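PDB 5Z06: BDI_3064 protein from Parabacteroides distasonis ATCC 8503, which hydrolyses linear beta-1,2-glucan and beta-1,2-glucooligosaccharides of four or more units, releasing sophorose from the non-reducing end. Local coordinates for residues Tyr201-Asp206 / Gly249-Lys254; Asn242-Phe247 / Trp643-Phe648. All coordinates share one frame; numbering follows the deposited sequence.

Interaction 1 of 2, residues Tyr201-Asp206 / Gly249-Lys254; sequences YERHID and GEVGKK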
loop_
_atom_site.group_PDB
_atom_site.type_symbol
_atom_site.label_atom_id
_atom_site.label_comp_id
_atom_site.label_asym_id
_atom_site.label_seq_id
_atom_site.Cartn_x
_atom_site.Cartn_y
_atom_site.Cartn_z
ATOM N N TYR A 201 -16.702 -12.301 -9.016
ATOM C CA TYR A 201 -16.018 -13.357 -8.312
ATOM C C TYR A 201 -17.052 -13.891 -7.322
ATOM O O TYR A 201 -18.235 -13.941 -7.672
ATOM C CB TYR A 201 -14.741 -12.785 -7.698
ATOM C CG TYR A 201 -13.794 -12.347 -8.779
ATOM C CD1 TYR A 201 -13.926 -11.101 -9.347
ATOM C CD2 TYR A 201 -12.798 -13.200 -9.267
ATOM C CE1 TYR A 201 -13.081 -10.684 -10.347
ATOM C CE2 TYR A 201 -11.937 -12.793 -10.272
ATOM C CZ TYR A 201 -12.089 -11.525 -10.797
ATOM O OH TYR A 201 -11.294 -11.051 -11.802
ATOM N N GLU A 202 -16.659 -14.270 -6.115
ATOM C CA GLU A 202 -17.601 -14.867 -5.186
ATOM C C GLU A 202 -18.359 -13.849 -4.355
ATOM O O GLU A 202 -19.581 -13.967 -4.134
ATOM C CB GLU A 202 -16.876 -15.837 -4.284
ATOM C CG GLU A 202 -17.827 -16.589 -3.361
ATOM C CD GLU A 202 -17.108 -17.500 -2.441
ATOM O OE1 GLU A 202 -17.114 -17.209 -1.240
ATOM O OE2 GLU A 202 -16.536 -18.493 -2.905
ATOM N N ARG A 203 -17.628 -12.869 -3.861
ATOM C CA ARG A 203 -18.182 -11.873 -2.955
ATOM C C ARG A 203 -18.148 -10.487 -3.538
ATOM O O ARG A 203 -18.606 -9.527 -2.896
ATOM C CB ARG A 203 -17.396 -11.891 -1.655
ATOM C CG ARG A 203 -17.257 -13.267 -1.045
ATOM C CD ARG A 203 -18.603 -13.832 -0.694
ATOM N NE ARG A 203 -18.452 -15.132 -0.063
ATOM C CZ ARG A 203 -19.248 -15.617 0.877
ATOM N NH1 ARG A 203 -20.281 -14.913 1.317
ATOM N NH2 ARG A 203 -19.018 -16.819 1.375
ATOM N N HIS A 204 -17.637 -10.356 -4.757
ATOM C CA HIS A 204 -17.502 -9.041 -5.313
ATOM C C HIS A 204 -17.549 -9.050 -6.800
ATOM O O HIS A 204 -17.354 -10.088 -7.415
ATOM C CB HIS A 204 -16.221 -8.377 -4.835
ATOM C CG HIS A 204 -15.032 -8.757 -5.629
ATOM N ND1 HIS A 204 -14.398 -9.965 -5.470
ATOM C CD2 HIS A 204 -14.366 -8.094 -6.604
ATOM C CE1 HIS A 204 -13.389 -10.029 -6.318
ATOM N NE2 HIS A 204 -13.350 -8.910 -7.017
ATOM N N ILE A 205 -17.824 -7.864 -7.337
ATOM C CA ILE A 205 -17.779 -7.600 -8.744
ATOM C C ILE A 205 -16.816 -6.459 -8.957
ATOM O O ILE A 205 -16.891 -5.429 -8.299
ATOM C CB ILE A 205 -19.156 -7.243 -9.319
ATOM C CG1 ILE A 205 -20.116 -8.392 -9.030
ATOM C CG2 ILE A 205 -19.028 -6.952 -10.818
ATOM C CD1 ILE A 205 -21.555 -8.127 -9.396
ATOM N N ASP A 206 -15.904 -6.670 -9.884
ATOM C CA ASP A 206 -14.970 -5.649 -10.293
ATOM C C ASP A 206 -15.477 -5.032 -11.554
ATOM O O ASP A 206 -15.756 -5.748 -12.517
ATOM C CB ASP A 206 -13.604 -6.274 -10.565
ATOM C CG ASP A 206 -12.856 -6.573 -9.304
ATOM O OD1 ASP A 206 -12.940 -5.730 -8.388
ATOM O OD2 ASP A 206 -12.175 -7.626 -9.242
ATOM N N GLY A 249 -20.555 -9.173 -0.821
ATOM C CA GLY A 249 -20.552 -10.095 0.314
ATOM C C GLY A 249 -21.545 -11.230 0.205
ATOM O O GLY A 249 -21.800 -11.877 1.181
ATOM N N GLU A 250 -22.049 -11.496 -0.999
ATOM C CA GLU A 250 -23.142 -12.411 -1.222
ATOM C C GLU A 250 -22.909 -13.154 -2.530
ATOM O O GLU A 250 -22.535 -12.551 -3.547
ATOM C CB GLU A 250 -24.425 -11.614 -1.306
ATOM C CG GLU A 250 -25.647 -12.444 -1.643
ATOM C CD GLU A 250 -26.953 -11.706 -1.400
ATOM O OE1 GLU A 250 -26.916 -10.548 -0.926
ATOM O OE2 GLU A 250 -28.015 -12.303 -1.698
ATOM N N VAL A 251 -23.131 -14.458 -2.491
ATOM C CA VAL A 251 -22.908 -15.323 -3.626
ATOM C C VAL A 251 -24.201 -15.478 -4.421
ATOM O O VAL A 251 -25.284 -15.522 -3.861
ATOM C CB VAL A 251 -22.413 -16.702 -3.181
ATOM C CG1 VAL A 251 -21.964 -17.521 -4.389
ATOM C CG2 VAL A 251 -21.249 -16.545 -2.208
ATOM N N GLY A 252 -24.065 -15.584 -5.737
ATOM C CA GLY A 252 -25.213 -15.737 -6.629
ATOM C C GLY A 252 -25.966 -14.442 -6.808
ATOM O O GLY A 252 -27.119 -14.451 -7.154
ATOM N N LYS A 253 -25.305 -13.324 -6.596
ATOM C CA LYS A 253 -25.959 -12.036 -6.610
ATOM C C LYS A 253 -25.606 -11.339 -7.879
ATOM O O LYS A 253 -24.411 -11.150 -8.182
ATOM C CB LYS A 253 -25.496 -11.190 -5.433
ATOM C CG LYS A 253 -26.256 -9.889 -5.263
ATOM C CD LYS A 253 -27.746 -10.088 -4.978
ATOM C CE LYS A 253 -28.288 -8.854 -4.250
ATOM N NZ LYS A 253 -29.776 -8.767 -4.144
ATOM N N LYS A 254 -26.645 -10.965 -8.620
ATOM C CA LYS A 254 -26.495 -10.244 -9.857
ATOM C C LYS A 254 -26.521 -8.765 -9.550
ATOM O O LYS A 254 -27.337 -8.305 -8.756
ATOM C CB LYS A 254 -27.615 -10.592 -10.840
ATOM C CG LYS A 254 -27.478 -9.849 -12.160
ATOM C CD LYS A 254 -28.151 -10.596 -13.309
ATOM C CE LYS A 254 -27.742 -10.012 -14.655
ATOM N NZ LYS A 254 -28.530 -10.585 -15.785
#

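Interaction 2 of 2, residues Asn242-Phe247 / Trp643-Phe648; sequences NRYTDF and WGEYGF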
loop_
_atom_site.group_PDB
_atom_site.type_symbol
_atom_site.label_atom_id
_atom_site.label_comp_id
_atom_site.label_asym_id
_atom_site.label_seq_id
_atom_site.Cartn_x
_atom_site.Cartn_y
_atom_site.Cartn_z
ATOM N N ASN A 242 -9.260 3.838 -12.168
ATOM C CA ASN A 242 -10.227 3.526 -13.239
ATOM C C ASN A 242 -10.929 2.183 -13.031
ATOM O O ASN A 242 -11.178 1.407 -13.971
ATOM C CB ASN A 242 -9.531 3.511 -14.599
ATOM C CG ASN A 242 -8.944 4.854 -14.959
ATOM O OD1 ASN A 242 -9.512 5.919 -14.658
ATOM N ND2 ASN A 242 -7.786 4.815 -15.597
ATOM N N ARG A 243 -11.294 1.941 -11.787
ATOM C CA ARG A 243 -11.647 0.633 -11.367
ATOM C C ARG A 243 -12.448 0.739 -10.115
ATOM O O ARG A 243 -12.149 1.580 -9.282
ATOM C CB ARG A 243 -10.369 -0.108 -11.041
ATOM C CG ARG A 243 -10.443 -1.484 -11.540
ATOM C CD ARG A 243 -9.247 -2.303 -11.104
ATOM N NE ARG A 243 -8.833 -3.021 -12.276
ATOM C CZ ARG A 243 -9.533 -3.974 -12.875
ATOM N NH1 ARG A 243 -10.677 -4.427 -12.381
ATOM N NH2 ARG A 243 -9.040 -4.515 -13.964
ATOM N N TYR A 244 -13.441 -0.119 -9.958
ATOM C CA TYR A 244 -14.188 -0.146 -8.726
ATOM C C TYR A 244 -14.498 -1.577 -8.341
ATOM O O TYR A 244 -14.908 -2.381 -9.184
ATOM C CB TYR A 244 -15.461 0.686 -8.842
ATOM C CG TYR A 244 -16.356 0.475 -7.664
ATOM C CD1 TYR A 244 -15.946 0.862 -6.392
ATOM C CD2 TYR A 244 -17.589 -0.154 -7.805
ATOM C CE1 TYR A 244 -16.743 0.646 -5.285
ATOM C CE2 TYR A 244 -18.406 -0.356 -6.712
ATOM C CZ TYR A 244 -17.981 0.038 -5.463
ATOM O OH TYR A 244 -18.801 -0.183 -4.403
ATOM N N THR A 245 -14.267 -1.869 -7.064
ATOM C CA THR A 245 -14.498 -3.158 -6.492
ATOM C C THR A 245 -15.728 -3.078 -5.606
ATOM O O THR A 245 -15.713 -2.453 -4.547
ATOM C CB THR A 245 -13.256 -3.621 -5.725
ATOM O OG1 THR A 245 -12.230 -3.944 -6.674
ATOM C CG2 THR A 245 -13.563 -4.842 -4.882
ATOM N N ASP A 246 -16.797 -3.725 -6.054
ATOM C CA ASP A 246 -18.025 -3.703 -5.330
ATOM C C ASP A 246 -18.117 -4.975 -4.548
ATOM O O ASP A 246 -18.424 -6.032 -5.104
ATOM C CB ASP A 246 -19.227 -3.602 -6.251
ATOM C CG ASP A 246 -20.484 -3.221 -5.500
ATOM O OD1 ASP A 246 -20.402 -2.372 -4.580
ATOM O OD2 ASP A 246 -21.554 -3.776 -5.822
ATOM N N PHE A 247 -17.874 -4.868 -3.252
ATOM C CA PHE A 247 -17.959 -6.015 -2.404
ATOM C C PHE A 247 -19.410 -6.225 -1.984
ATOM O O PHE A 247 -19.889 -5.560 -1.092
ATOM C CB PHE A 247 -17.054 -5.877 -1.184
ATOM C CG PHE A 247 -16.853 -7.172 -0.482
ATOM C CD1 PHE A 247 -17.737 -7.585 0.504
ATOM C CD2 PHE A 247 -15.832 -8.012 -0.862
ATOM C CE1 PHE A 247 -17.555 -8.796 1.146
ATOM C CE2 PHE A 247 -15.663 -9.231 -0.252
ATOM C CZ PHE A 247 -16.517 -9.626 0.765
ATOM N N TRP A 643 -10.823 -6.058 0.786
ATOM C CA TRP A 643 -10.617 -6.428 -0.618
ATOM C C TRP A 643 -10.885 -5.235 -1.512
ATOM O O TRP A 643 -11.920 -4.622 -1.427
ATOM C CB TRP A 643 -11.523 -7.556 -1.020
ATOM C CG TRP A 643 -11.345 -7.941 -2.419
ATOM C CD1 TRP A 643 -12.191 -7.682 -3.434
ATOM C CD2 TRP A 643 -10.247 -8.668 -2.972
ATOM N NE1 TRP A 643 -11.697 -8.193 -4.607
ATOM C CE2 TRP A 643 -10.507 -8.822 -4.351
ATOM C CE3 TRP A 643 -9.083 -9.230 -2.435
ATOM C CZ2 TRP A 643 -9.642 -9.504 -5.212
ATOM C CZ3 TRP A 643 -8.205 -9.913 -3.292
ATOM C CH2 TRP A 643 -8.500 -10.044 -4.674
ATOM N N GLY A 644 -9.941 -4.925 -2.369
ATOM C CA GLY A 644 -10.017 -3.763 -3.204
ATOM C C GLY A 644 -9.593 -4.094 -4.625
ATOM O O GLY A 644 -9.388 -5.271 -4.984
ATOM N N GLU A 645 -9.373 -3.021 -5.377
ATOM C CA GLU A 645 -9.198 -3.058 -6.825
ATOM C C GLU A 645 -7.875 -3.659 -7.216
ATOM O O GLU A 645 -7.751 -4.219 -8.322
ATOM C CB GLU A 645 -9.289 -1.640 -7.399
ATOM C CG GLU A 645 -10.680 -1.023 -7.320
ATOM C CD GLU A 645 -11.077 -0.515 -5.951
ATOM O OE1 GLU A 645 -10.247 -0.472 -5.033
ATOM O OE2 GLU A 645 -12.236 -0.126 -5.812
ATOM N N TYR A 646 -6.878 -3.519 -6.326
ATOM C CA TYR A 646 -5.551 -4.039 -6.582
ATOM C C TYR A 646 -5.170 -5.159 -5.625
ATOM O O TYR A 646 -4.001 -5.392 -5.375
ATOM C CB TYR A 646 -4.526 -2.920 -6.581
ATOM C CG TYR A 646 -4.635 -1.935 -7.727
ATOM C CD1 TYR A 646 -5.088 -2.312 -8.995
ATOM C CD2 TYR A 646 -4.263 -0.629 -7.553
ATOM C CE1 TYR A 646 -5.179 -1.391 -10.011
ATOM C CE2 TYR A 646 -4.334 0.283 -8.579
ATOM C CZ TYR A 646 -4.787 -0.110 -9.796
ATOM O OH TYR A 646 -4.853 0.814 -10.785
ATOM N N GLY A 647 -6.167 -5.893 -5.151
ATOM C CA GLY A 647 -5.960 -6.994 -4.236
ATOM C C GLY A 647 -6.348 -6.485 -2.869
ATOM O O GLY A 647 -7.135 -5.546 -2.741
ATOM N N PHE A 648 -5.781 -7.078 -1.842
ATOM C CA PHE A 648 -6.142 -6.674 -0.498
ATOM C C PHE A 648 -5.498 -5.357 -0.186
ATOM O O PHE A 648 -4.396 -5.073 -0.641
ATOM C CB PHE A 648 -5.750 -7.704 0.546
ATOM C CG PHE A 648 -6.424 -9.014 0.364
ATOM C CD1 PHE A 648 -7.686 -9.229 0.880
ATOM C CD2 PHE A 648 -5.790 -10.052 -0.302
ATOM C CE1 PHE A 648 -8.299 -10.456 0.726
ATOM C CE2 PHE A 648 -6.414 -11.275 -0.468
ATOM C CZ PHE A 648 -7.666 -11.471 0.045
#

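Interaction 1 of 2, residues Tyr201-Asp206 / Gly249-Lys254
Arg-203 lays its guanidinium beneath the methyl CG2 of Val-251, which sits over the centre of one face, 3.8 Å from CZ. A bend at chi2 (-62°) turns CD aside, and the group beyond it is held by one strong and one weak polar partner. At its edge, in plane, the carbonyl O of Gly-249 accepts a weak hydrogen bond from NH1. NE makes a salt bridge with OE1 of the preceding residue, Glu-202, over 2.7 Å, using the anti lone pair of that oxygen. OE1 is shared with Arg-636, so two arginines probably stabilise the charge of this buried carboxylate. With CG anti to the backbone N and CD continuing the extended course, Glu-202 brings CG to 3.6 Å from the same Val-251 methyl.

In this fibronectin type III-like sandwich, the hairpin turn between strands 194-200 and 204-210 meets the loop crossing from the three-stranded to the four-stranded sheet. That loop leaves strand 243-247, which flanks 204-210 on the side away from 194-200. The backbone bond from Gly-249 N to Arg-203 O is 2.9 Å long and nearly straight (161° at the hydrogen). Ile-205 brings CD1 to 4.3 Å from Lys-253 O, while Val-251 also touches Pro-281.

Interaction 2 of 2, residues Asn242-Phe247 / Trp643-Phe648
Glu-645 folds its side chain against strand 243-247 and receives the backbone N-H of Thr-245 on OE2, at 3.0 Å. The bend at chi2 (77°) turns CD out of an extended course, and the N-H arrives from above the carboxylate plane, 37° out of it. Arg-237 makes a salt bridge to the same oxygen, which should help to balance the buried charge.

Thr-245 divides its two branches between Trp-643 and Glu-645. CG2 lies 3.5 Å from CD1 of Trp-643, the two side chains crossing at about a right angle. OG1 stands beside the backbone N (chi1 -71°) and comes within 3.4 Å of Glu-645 CG, but its hydrogen-bond partner is Asp-206 of the adjacent strand. On the other flank Arg-243 and Glu-645 pass one another with opposite senses, CD to CB 3.8 Å; the guanidinium instead pairs with Glu-301. Phe-247 completes the row, its CD2 4.3 Å from Trp-643 CB.

Glu-645 and Tyr-646 are the two central residues of a type I turn, Gly-644 to Gly-647, closed by paired backbone bonds between those glycines. Residues 643-648 thus form a two-residue beta hairpin set against the outermost strand of the three-stranded sheet, with Glu-645 taking an N-H from its outer edge: a domain junction between a fibronectin type III-like sandwich and the helical glycoamylase-like domain of the six-hairpin clan.

Overall arrangement
Interactions 1 and 2 have centres about 12 Å apart and work from one antiparallel three-stranded sheet, in the order 194-200, 204-210, 243-247. Along the chain their segments alternate: 201-206, 242-247, 249-254 and, after nearly 400 further residues, 643-648. Strands 204-210 and 243-247 are neighbours, so the contacts touch directly; Ile-205 O lies 2.8 Å from Asp-246 N, probably a hydrogen bond, and His-204 packs against Trp-643. Interaction 1 is partly buried and stays within one domain, its segments about 40 residues apart, whereas interaction 2 is buried and spans almost 400. The principle illustrated is that one small sheet can join both moderately and very distant segments, here across an interdomain boundary of a monomeric enzyme.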